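Local coordinates for thyroid hormone-inducible hepatic protein (Mus musculus, PDB 3ONT) that regulates lipogenesis, especially in the lactating mammary gland, and is important for making triglycerides with medium-length fatty acid chains, at residues Asp20-Val25 with Lys66-Glu71; Val25-Glu30 with Glu71-Leu76; Phe62-Ser67 with Asp114-Phe119. All coordinates share one frame; numbering follows the deposited sequence.

Contact 1 of 3, residues Asp20-Val25 with Lys66-Glu71; sequences DRYSAV and KSICVE
Ser23 and Cys69 mark the nearest passage of two helical segments, their CA atoms 5.9 Å apart, while the segment axes come within 9.8 Å and run in roughly opposing, steeply crossed directions, 132° apart from N to C terminus. The example illustrates how a single aromatic side chain can span such a crossing. Tyr22 holds CG anti to the backbone N (chi1 178°), which sends the ring across the interface, where the Tyr22 and Ile68 side chains cross at about a right angle. The ring meets the other helix with its CE2 edge: CE2 lies 3.7 Å from Cys69 CA, and the backbone N of Cys69 also lies in the ring plane at this edge. On the Ile68 side the approach is oblique, with the CG2 branch 3.9 Å from CE2, and the phenol oxygen OH is 3.8 Å from Ile68 CB. Although that oxygen is buried, it is satisfied by a hydrogen bond with Leu65 O one turn earlier on the second helix. Replacing Tyr22 by an alanine is likely to open a gap beside Ile68 and Cys69 and to leave the Leu65 carbonyl without its hydroxyl mate. Cys69 SG stands 5.5 Å from the centroid of the Tyr22 ring and 55° off its normal, an oblique sulfur-aromatic contact. The same sulfur packs 4.0 Å from Ser23 CA, close against the backbone of the first helix. The hydroxyl of Ser23 looks elsewhere for its bond, to Asp73. Thr134 of the second subunit packs on Tyr22 and its Leu133 on Ile68, so the layer continues into the dimer. Such buried packing, with small residues at the crossing and a large one beside them, belongs to the core of an alpha-helical bundle.

Contact 2 of 3, residues Val25-Glu30 with Glu71-Leu76; sequences VVRNME and EVDHGL
Asp73 OD2 is gripped by two nitrogens of one arginine: Arg27 NH2 donates to it at 3.1 Å, and Arg27 NE does so at 3.3 Å. The salt bridge is a useful case of a side-on grip that ends on one oxygen instead of being shared between both carboxylate oxygens. The guanidinium presents its NE and NH2 edge, with the acceptor only modestly tilted from its plane, but the carboxylate is turned 46° against it. Both donors reach OD2 from the same face, above the carboxylate plane, and neither hydrogen bond is straight; the angle at the hydrogen is 143° for the NH2 donor. The two side chains approach from opposite directions across well-separated backbones, since even the nearest backbone pair, Arg27 CA and Asp73 CA, is 10.5 Å apart. Arg27 spans the distance with a chain extended from CG to NE, whereas the shorter Asp73 points its CB toward the opposing helix. With its second oxygen, OD1, taken by the hydroxyl of Ser23 one turn earlier on the arginine's helix, Asp73 is held at both oxygens by residues of helix 15-32, which should fix the rotation of its carboxylate. Glu30 OE2 lies 6.6 Å from Asp73 OD2, a nearby like charge that the guanidinium may help to offset. Beside this salt bridge the packing is apolar, with Val26 against Cys69. A salt bridge on the solvent side of two packed helices, next to a hydrophobic layer, is a familiar feature of helical bundles.

Contact 3 of 3, residues Phe62-Ser67 with Asp114-Phe119; sequences FTMLKS and DLEAQF
Met64, present as selenomethionine, lies along the base of the Glu116 side chain, the two side chains sliding past each other in opposite directions. Its CG sits 3.8 Å from Glu116 CB, while SE reaches farther, to 3.9 Å from the Glu116 backbone N. With the chain bent about the CG-SE bond (chi3 69°), CE lies beside Leu115 and makes a loose apolar contact with its CB at 4.4 Å. Glu116 shows how one residue can combine apolar and polar roles: its CB packs on Met64 and its carboxylate is carried onward on an extended chain. There OE2 accepts a hydrogen bond from Ser67 OG at 2.7 Å, the contact's one polar link. The hydroxyl meets OE2 on the syn side, although 35° out of the carboxylate plane. Ser67 offers its OG from a CB that points toward the other helix, one turn after Met64, so the bond bridges the two helices at the outer edge of the apolar patch. The remaining oxygen, OE1, leans back over Met64, 3.7 Å from its CG. Glu116 is thus engaged at its base by Met64 and at its carboxylate by Ser67. The backbones are nearest at Met64 and Glu116, whose CA atoms are 6.8 Å apart. Helix 58-73 and the long helix 115-147 run almost parallel here, their segment axes only 16° from alignment. Helix 15-32 packs on helix 58-73 through Met29, which touches Phe62 and Leu65, and Leu133 of the second subunit packs on both Met64 and Leu115, placing this helix pair against the dimer partner.

Helix 58-73 takes part in all three contacts. Contacts 1 and 2 join it to helix 15-32 at almost the same place, whereas contact 3, about 10 Å from contact 1 between centres, joins it to helix 115-147. Contact 1 is buried and relies on ring, sulfur and methyl packing; contact 2 is a surface salt bridge; contact 3, partly buried, mixes both kinds of chemistry. The contacts also interlock: Lys66, shared by contacts 1 and 3, packs on Glu30 of contact 2, while Ile68 of contact 1 and Leu76 of contact 2 both pack on Phe119 of contact 3. All three lie within reach of the second subunit of the homodimer.

Contact 1 of 3, residues Asp20-Val25 with Lys66-Glu71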
loop_
_atom_site.group_PDB
_atom_site.type_symbol
_atom_site.label_atom_id
_atom_site.label_comp_id
_atom_site.label_asym_id
_atom_site.label_seq_id
_atom_site.Cartn_x
_atom_site.Cartn_y
_atom_site.Cartn_z
ATOM N N ASP A 20 11.096 -1.751 3.910
ATOM C CA ASP A 20 12.114 -1.869 4.939
ATOM C C ASP A 20 13.437 -1.151 4.680
ATOM O O ASP A 20 14.248 -1.042 5.590
ATOM C CB ASP A 20 12.225 -3.270 5.573
ATOM C CG ASP A 20 12.712 -4.316 4.620
ATOM O OD1 ASP A 20 13.828 -4.155 4.071
ATOM O OD2 ASP A 20 11.987 -5.326 4.458
ATOM N N ARG A 21 13.625 -0.618 3.471
ATOM C CA ARG A 21 14.687 0.361 3.245
ATOM C C ARG A 21 14.332 1.637 4.030
ATOM O O ARG A 21 15.174 2.226 4.724
ATOM C CB ARG A 21 14.834 0.685 1.772
ATOM C CG ARG A 21 16.263 0.867 1.377
ATOM C CD ARG A 21 16.452 1.922 0.279
ATOM N NE ARG A 21 17.762 2.583 0.426
ATOM C CZ ARG A 21 18.079 3.781 -0.078
ATOM N NH1 ARG A 21 17.187 4.476 -0.782
ATOM N NH2 ARG A 21 19.295 4.290 0.130
ATOM N N TYR A 22 13.062 2.028 3.949
ATOM C CA TYR A 22 12.574 3.165 4.690
ATOM C C TYR A 22 12.747 2.953 6.184
ATOM O O TYR A 22 13.295 3.820 6.891
ATOM C CB TYR A 22 11.118 3.438 4.367
ATOM C CG TYR A 22 10.564 4.586 5.162
ATOM C CD1 TYR A 22 10.859 5.906 4.815
ATOM C CD2 TYR A 22 9.745 4.359 6.258
ATOM C CE1 TYR A 22 10.360 6.965 5.544
ATOM C CE2 TYR A 22 9.228 5.416 6.981
ATOM C CZ TYR A 22 9.548 6.713 6.619
ATOM O OH TYR A 22 9.053 7.757 7.357
ATOM N N SER A 23 12.296 1.794 6.654
ATOM C CA SER A 23 12.391 1.448 8.058
ATOM C C SER A 23 13.843 1.433 8.537
ATOM O O SER A 23 14.125 1.803 9.682
ATOM C CB SER A 23 11.757 0.087 8.299
ATOM O OG SER A 23 11.824 -0.256 9.669
ATOM N N ALA A 24 14.760 1.006 7.673
ATOM C CA ALA A 24 16.175 0.949 8.058
ATOM C C ALA A 24 16.728 2.368 8.142
ATOM O O ALA A 24 17.438 2.696 9.074
ATOM C CB ALA A 24 16.993 0.108 7.088
ATOM N N VAL A 25 16.375 3.216 7.185
ATOM C CA VAL A 25 16.883 4.574 7.179
ATOM C C VAL A 25 16.338 5.367 8.377
ATOM O O VAL A 25 17.073 6.114 9.038
ATOM C CB VAL A 25 16.584 5.254 5.838
ATOM C CG1 VAL A 25 16.805 6.754 5.925
ATOM C CG2 VAL A 25 17.483 4.656 4.771
ATOM N N LYS A 66 9.120 9.470 11.822
ATOM C CA LYS A 66 9.045 8.412 12.824
ATOM C C LYS A 66 7.660 7.823 12.891
ATOM O O LYS A 66 7.475 6.614 13.076
ATOM C CB LYS A 66 9.442 8.928 14.196
ATOM C CG LYS A 66 10.949 8.998 14.396
ATOM C CD LYS A 66 11.323 10.086 15.390
ATOM C CE LYS A 66 11.023 9.733 16.850
ATOM N NZ LYS A 66 10.697 11.007 17.558
ATOM N N SER A 67 6.672 8.676 12.715
ATOM C CA SER A 67 5.303 8.249 12.905
ATOM C C SER A 67 4.840 7.314 11.769
ATOM O O SER A 67 4.145 6.318 11.995
ATOM C CB SER A 67 4.428 9.475 13.034
ATOM O OG SER A 67 3.096 9.083 13.171
ATOM N N ILE A 68 5.251 7.634 10.550
ATOM C CA ILE A 68 4.995 6.790 9.406
ATOM C C ILE A 68 5.774 5.483 9.551
ATOM O O ILE A 68 5.249 4.402 9.294
ATOM C CB ILE A 68 5.382 7.518 8.127
ATOM C CG1 ILE A 68 4.391 8.658 7.880
ATOM C CG2 ILE A 68 5.471 6.543 6.958
ATOM C CD1 ILE A 68 4.706 9.482 6.682
ATOM N N CYS A 69 7.013 5.572 10.010
ATOM C CA CYS A 69 7.800 4.374 10.244
ATOM C C CYS A 69 7.146 3.409 11.233
ATOM O O CYS A 69 7.244 2.195 11.071
ATOM C CB CYS A 69 9.195 4.733 10.713
ATOM S SG CYS A 69 10.239 3.298 10.845
ATOM N N VAL A 70 6.483 3.934 12.257
ATOM C CA VAL A 70 5.784 3.069 13.225
ATOM C C VAL A 70 4.683 2.266 12.517
ATOM O O VAL A 70 4.412 1.115 12.865
ATOM C CB VAL A 70 5.222 3.873 14.438
ATOM C CG1 VAL A 70 4.191 3.068 15.220
ATOM C CG2 VAL A 70 6.357 4.324 15.353
ATOM N N GLU A 71 4.066 2.866 11.503
ATOM C CA GLU A 71 3.022 2.179 10.760
ATOM C C GLU A 71 3.579 1.179 9.744
ATOM O O GLU A 71 3.023 0.105 9.561
ATOM C CB GLU A 71 2.049 3.178 10.153
ATOM C CG GLU A 71 0.982 3.548 11.180
ATOM C CD GLU A 71 0.127 4.766 10.817
ATOM O OE1 GLU A 71 0.504 5.568 9.910
ATOM O OE2 GLU A 71 -0.944 4.914 11.466
#

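Contact 2 of 3, residues Val25-Glu30 with Glu71-Leu76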
loop_
_atom_site.group_PDB
_atom_site.type_symbol
_atom_site.label_atom_id
_atom_site.label_comp_id
_atom_site.label_asym_id
_atom_site.label_seq_id
_atom_site.Cartn_x
_atom_site.Cartn_y
_atom_site.Cartn_z
ATOM N N VAL A 25 16.375 3.216 7.185
ATOM C CA VAL A 25 16.883 4.574 7.179
ATOM C C VAL A 25 16.338 5.367 8.377
ATOM O O VAL A 25 17.073 6.114 9.038
ATOM C CB VAL A 25 16.584 5.254 5.838
ATOM C CG1 VAL A 25 16.805 6.754 5.925
ATOM C CG2 VAL A 25 17.483 4.656 4.771
ATOM N N VAL A 26 15.062 5.176 8.684
ATOM C CA VAL A 26 14.483 5.897 9.795
ATOM C C VAL A 26 15.065 5.403 11.117
ATOM O O VAL A 26 15.340 6.219 12.002
ATOM C CB VAL A 26 12.934 5.857 9.789
ATOM C CG1 VAL A 26 12.370 6.415 11.102
ATOM C CG2 VAL A 26 12.401 6.630 8.599
ATOM N N ARG A 27 15.274 4.093 11.262
ATOM C CA ARG A 27 15.915 3.586 12.485
ATOM C C ARG A 27 17.335 4.112 12.653
ATOM O O ARG A 27 17.729 4.492 13.760
ATOM C CB ARG A 27 15.867 2.075 12.591
ATOM C CG ARG A 27 14.526 1.591 13.122
ATOM C CD ARG A 27 14.202 0.191 12.599
ATOM N NE ARG A 27 12.898 -0.284 13.067
ATOM C CZ ARG A 27 12.662 -0.772 14.287
ATOM N NH1 ARG A 27 13.643 -0.850 15.189
ATOM N NH2 ARG A 27 11.434 -1.177 14.606
ATOM N N ASN A 28 18.082 4.168 11.557
ATOM C CA ASN A 28 19.372 4.799 11.589
ATOM C C ASN A 28 19.285 6.273 11.968
ATOM O O ASN A 28 20.123 6.764 12.749
ATOM C CB ASN A 28 20.112 4.661 10.269
ATOM C CG ASN A 28 21.529 5.191 10.363
ATOM O OD1 ASN A 28 21.873 6.181 9.722
ATOM N ND2 ASN A 28 22.348 4.565 11.217
HETATM N N MSE A 29 18.289 6.974 11.411
HETATM C CA MSE A 29 18.041 8.371 11.736
HETATM C C MSE A 29 17.842 8.523 13.240
HETATM O O MSE A 29 18.396 9.444 13.852
HETATM C CB MSE A 29 16.813 8.895 11.000
HETATM C CG MSE A 29 16.587 10.378 11.150
HETATM SE SE MSE A 29 14.905 10.994 10.381
HETATM C CE MSE A 29 13.679 10.064 11.594
ATOM N N GLU A 30 17.072 7.624 13.844
ATOM C CA GLU A 30 16.848 7.713 15.276
ATOM C C GLU A 30 18.085 7.408 16.123
ATOM O O GLU A 30 18.227 7.975 17.198
ATOM C CB GLU A 30 15.674 6.857 15.711
ATOM C CG GLU A 30 14.379 7.258 15.054
ATOM C CD GLU A 30 13.302 6.194 15.227
ATOM O OE1 GLU A 30 13.184 5.643 16.338
ATOM O OE2 GLU A 30 12.573 5.895 14.259
ATOM N N GLU A 71 4.066 2.866 11.503
ATOM C CA GLU A 71 3.022 2.179 10.760
ATOM C C GLU A 71 3.579 1.179 9.744
ATOM O O GLU A 71 3.023 0.105 9.561
ATOM C CB GLU A 71 2.049 3.178 10.153
ATOM C CG GLU A 71 0.982 3.548 11.180
ATOM C CD GLU A 71 0.127 4.766 10.817
ATOM O OE1 GLU A 71 0.504 5.568 9.910
ATOM O OE2 GLU A 71 -0.944 4.914 11.466
ATOM N N VAL A 72 4.691 1.529 9.114
ATOM C CA VAL A 72 5.398 0.632 8.238
ATOM C C VAL A 72 5.866 -0.597 9.009
ATOM O O VAL A 72 5.851 -1.689 8.474
ATOM C CB VAL A 72 6.595 1.342 7.590
ATOM C CG1 VAL A 72 7.509 0.355 6.890
ATOM C CG2 VAL A 72 6.123 2.436 6.629
ATOM N N ASP A 73 6.268 -0.423 10.266
ATOM C CA ASP A 73 6.821 -1.520 11.074
ATOM C C ASP A 73 5.765 -2.463 11.643
ATOM O O ASP A 73 6.082 -3.595 12.022
ATOM C CB ASP A 73 7.689 -0.979 12.216
ATOM C CG ASP A 73 9.042 -0.480 11.741
ATOM O OD1 ASP A 73 9.457 -0.834 10.622
ATOM O OD2 ASP A 73 9.698 0.280 12.493
ATOM N N HIS A 74 4.526 -1.986 11.731
ATOM C CA HIS A 74 3.417 -2.791 12.234
ATOM C C HIS A 74 2.691 -3.510 11.098
ATOM O O HIS A 74 1.577 -4.000 11.286
ATOM C CB HIS A 74 2.447 -1.939 13.058
ATOM C CG HIS A 74 2.918 -1.681 14.455
ATOM N ND1 HIS A 74 3.844 -0.704 14.761
ATOM C CD2 HIS A 74 2.603 -2.281 15.627
ATOM C CE1 HIS A 74 4.076 -0.712 16.060
ATOM N NE2 HIS A 74 3.336 -1.659 16.610
ATOM N N GLY A 75 3.352 -3.574 9.941
ATOM C CA GLY A 75 2.793 -4.130 8.709
ATOM C C GLY A 75 1.608 -3.352 8.146
ATOM O O GLY A 75 0.930 -3.832 7.233
ATOM N N LEU A 76 1.361 -2.159 8.697
ATOM C CA LEU A 76 0.215 -1.285 8.349
ATOM C C LEU A 76 -1.148 -1.822 8.850
ATOM O O LEU A 76 -1.896 -2.475 8.106
ATOM C CB LEU A 76 0.189 -0.908 6.833
ATOM C CG LEU A 76 1.435 -0.424 6.053
ATOM C CD1 LEU A 76 1.143 -0.151 4.606
ATOM C CD2 LEU A 76 2.043 0.806 6.669
#

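Contact 3 of 3, residues Phe62-Ser67 with Asp114-Phe119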
loop_
_atom_site.group_PDB
_atom_site.type_symbol
_atom_site.label_atom_id
_atom_site.label_comp_id
_atom_site.label_asym_id
_atom_site.label_seq_id
_atom_site.Cartn_x
_atom_site.Cartn_y
_atom_site.Cartn_z
ATOM N N PHE A 62 10.802 15.375 11.291
ATOM C CA PHE A 62 11.398 14.236 11.960
ATOM C C PHE A 62 10.302 13.404 12.666
ATOM O O PHE A 62 10.195 12.197 12.471
ATOM C CB PHE A 62 12.436 14.814 12.924
ATOM C CG PHE A 62 13.006 13.848 13.898
ATOM C CD1 PHE A 62 14.017 12.983 13.529
ATOM C CD2 PHE A 62 12.593 13.871 15.232
ATOM C CE1 PHE A 62 14.591 12.113 14.472
ATOM C CE2 PHE A 62 13.145 13.010 16.179
ATOM C CZ PHE A 62 14.145 12.128 15.797
ATOM N N THR A 63 9.458 14.058 13.445
ATOM C CA THR A 63 8.369 13.365 14.112
ATOM C C THR A 63 7.466 12.610 13.136
ATOM O O THR A 63 7.098 11.457 13.387
ATOM C CB THR A 63 7.576 14.357 14.928
ATOM O OG1 THR A 63 8.419 14.783 15.991
ATOM C CG2 THR A 63 6.349 13.748 15.534
HETATM N N MSE A 64 7.122 13.245 12.020
HETATM C CA MSE A 64 6.257 12.623 11.032
HETATM C C MSE A 64 6.925 11.373 10.460
HETATM O O MSE A 64 6.296 10.317 10.355
HETATM C CB MSE A 64 5.909 13.612 9.922
HETATM C CG MSE A 64 4.883 13.070 8.945
HETATM SE SE MSE A 64 4.633 14.145 7.308
HETATM C CE MSE A 64 6.385 13.791 6.493
ATOM N N LEU A 65 8.197 11.512 10.091
ATOM C CA LEU A 65 8.976 10.410 9.571
ATOM C C LEU A 65 8.906 9.222 10.528
ATOM O O LEU A 65 8.621 8.100 10.103
ATOM C CB LEU A 65 10.418 10.846 9.357
ATOM C CG LEU A 65 10.694 11.835 8.223
ATOM C CD1 LEU A 65 12.154 12.222 8.235
ATOM C CD2 LEU A 65 10.320 11.242 6.885
ATOM N N LYS A 66 9.120 9.470 11.822
ATOM C CA LYS A 66 9.045 8.412 12.824
ATOM C C LYS A 66 7.660 7.823 12.891
ATOM O O LYS A 66 7.475 6.614 13.076
ATOM C CB LYS A 66 9.442 8.928 14.196
ATOM C CG LYS A 66 10.949 8.998 14.396
ATOM C CD LYS A 66 11.323 10.086 15.390
ATOM C CE LYS A 66 11.023 9.733 16.850
ATOM N NZ LYS A 66 10.697 11.007 17.558
ATOM N N SER A 67 6.672 8.676 12.715
ATOM C CA SER A 67 5.303 8.249 12.905
ATOM C C SER A 67 4.840 7.314 11.769
ATOM O O SER A 67 4.145 6.318 11.995
ATOM C CB SER A 67 4.428 9.475 13.034
ATOM O OG SER A 67 3.096 9.083 13.171
ATOM N N ASP A 114 1.167 16.935 4.537
ATOM C CA ASP A 114 -0.030 16.157 4.245
ATOM C C ASP A 114 0.324 14.708 3.918
ATOM O O ASP A 114 -0.560 13.859 3.841
ATOM C CB ASP A 114 -0.824 16.779 3.110
ATOM C CG ASP A 114 -1.542 18.040 3.528
ATOM O OD1 ASP A 114 -2.119 18.703 2.632
ATOM O OD2 ASP A 114 -1.537 18.377 4.742
ATOM N N LEU A 115 1.621 14.434 3.773
ATOM C CA LEU A 115 2.094 13.113 3.377
ATOM C C LEU A 115 1.686 11.995 4.322
ATOM O O LEU A 115 1.369 10.901 3.864
ATOM C CB LEU A 115 3.602 13.102 3.118
ATOM C CG LEU A 115 4.068 13.677 1.769
ATOM C CD1 LEU A 115 5.472 13.217 1.449
ATOM C CD2 LEU A 115 3.164 13.274 0.631
ATOM N N GLU A 116 1.685 12.251 5.627
ATOM C CA GLU A 116 1.253 11.218 6.579
ATOM C C GLU A 116 -0.224 10.849 6.364
ATOM O O GLU A 116 -0.581 9.664 6.383
ATOM C CB GLU A 116 1.524 11.630 8.038
ATOM C CG GLU A 116 1.052 10.615 9.083
ATOM C CD GLU A 116 1.461 10.950 10.533
ATOM O OE1 GLU A 116 1.850 12.108 10.833
ATOM O OE2 GLU A 116 1.381 10.033 11.385
ATOM N N ALA A 117 -1.062 11.859 6.140
ATOM C CA ALA A 117 -2.495 11.667 5.915
ATOM C C ALA A 117 -2.757 10.937 4.597
ATOM O O ALA A 117 -3.579 10.025 4.540
ATOM C CB ALA A 117 -3.197 12.993 5.923
ATOM N N GLN A 118 -2.051 11.354 3.552
ATOM C CA GLN A 118 -2.116 10.717 2.247
ATOM C C GLN A 118 -1.666 9.257 2.337
ATOM O O GLN A 118 -2.375 8.358 1.877
ATOM C CB GLN A 118 -1.294 11.509 1.221
ATOM C CG GLN A 118 -1.926 12.870 0.905
ATOM C CD GLN A 118 -1.060 13.773 0.002
ATOM O OE1 GLN A 118 -0.193 13.301 -0.756
ATOM N NE2 GLN A 118 -1.311 15.086 0.075
ATOM N N PHE A 119 -0.523 9.030 2.982
ATOM C CA PHE A 119 0.013 7.695 3.184
ATOM C C PHE A 119 -1.056 6.843 3.823
ATOM O O PHE A 119 -1.378 5.754 3.340
ATOM C CB PHE A 119 1.260 7.753 4.072
ATOM C CG PHE A 119 1.763 6.406 4.514
ATOM C CD1 PHE A 119 2.530 5.611 3.654
ATOM C CD2 PHE A 119 1.511 5.942 5.803
ATOM C CE1 PHE A 119 3.022 4.342 4.060
ATOM C CE2 PHE A 119 1.995 4.676 6.228
ATOM C CZ PHE A 119 2.747 3.878 5.349
#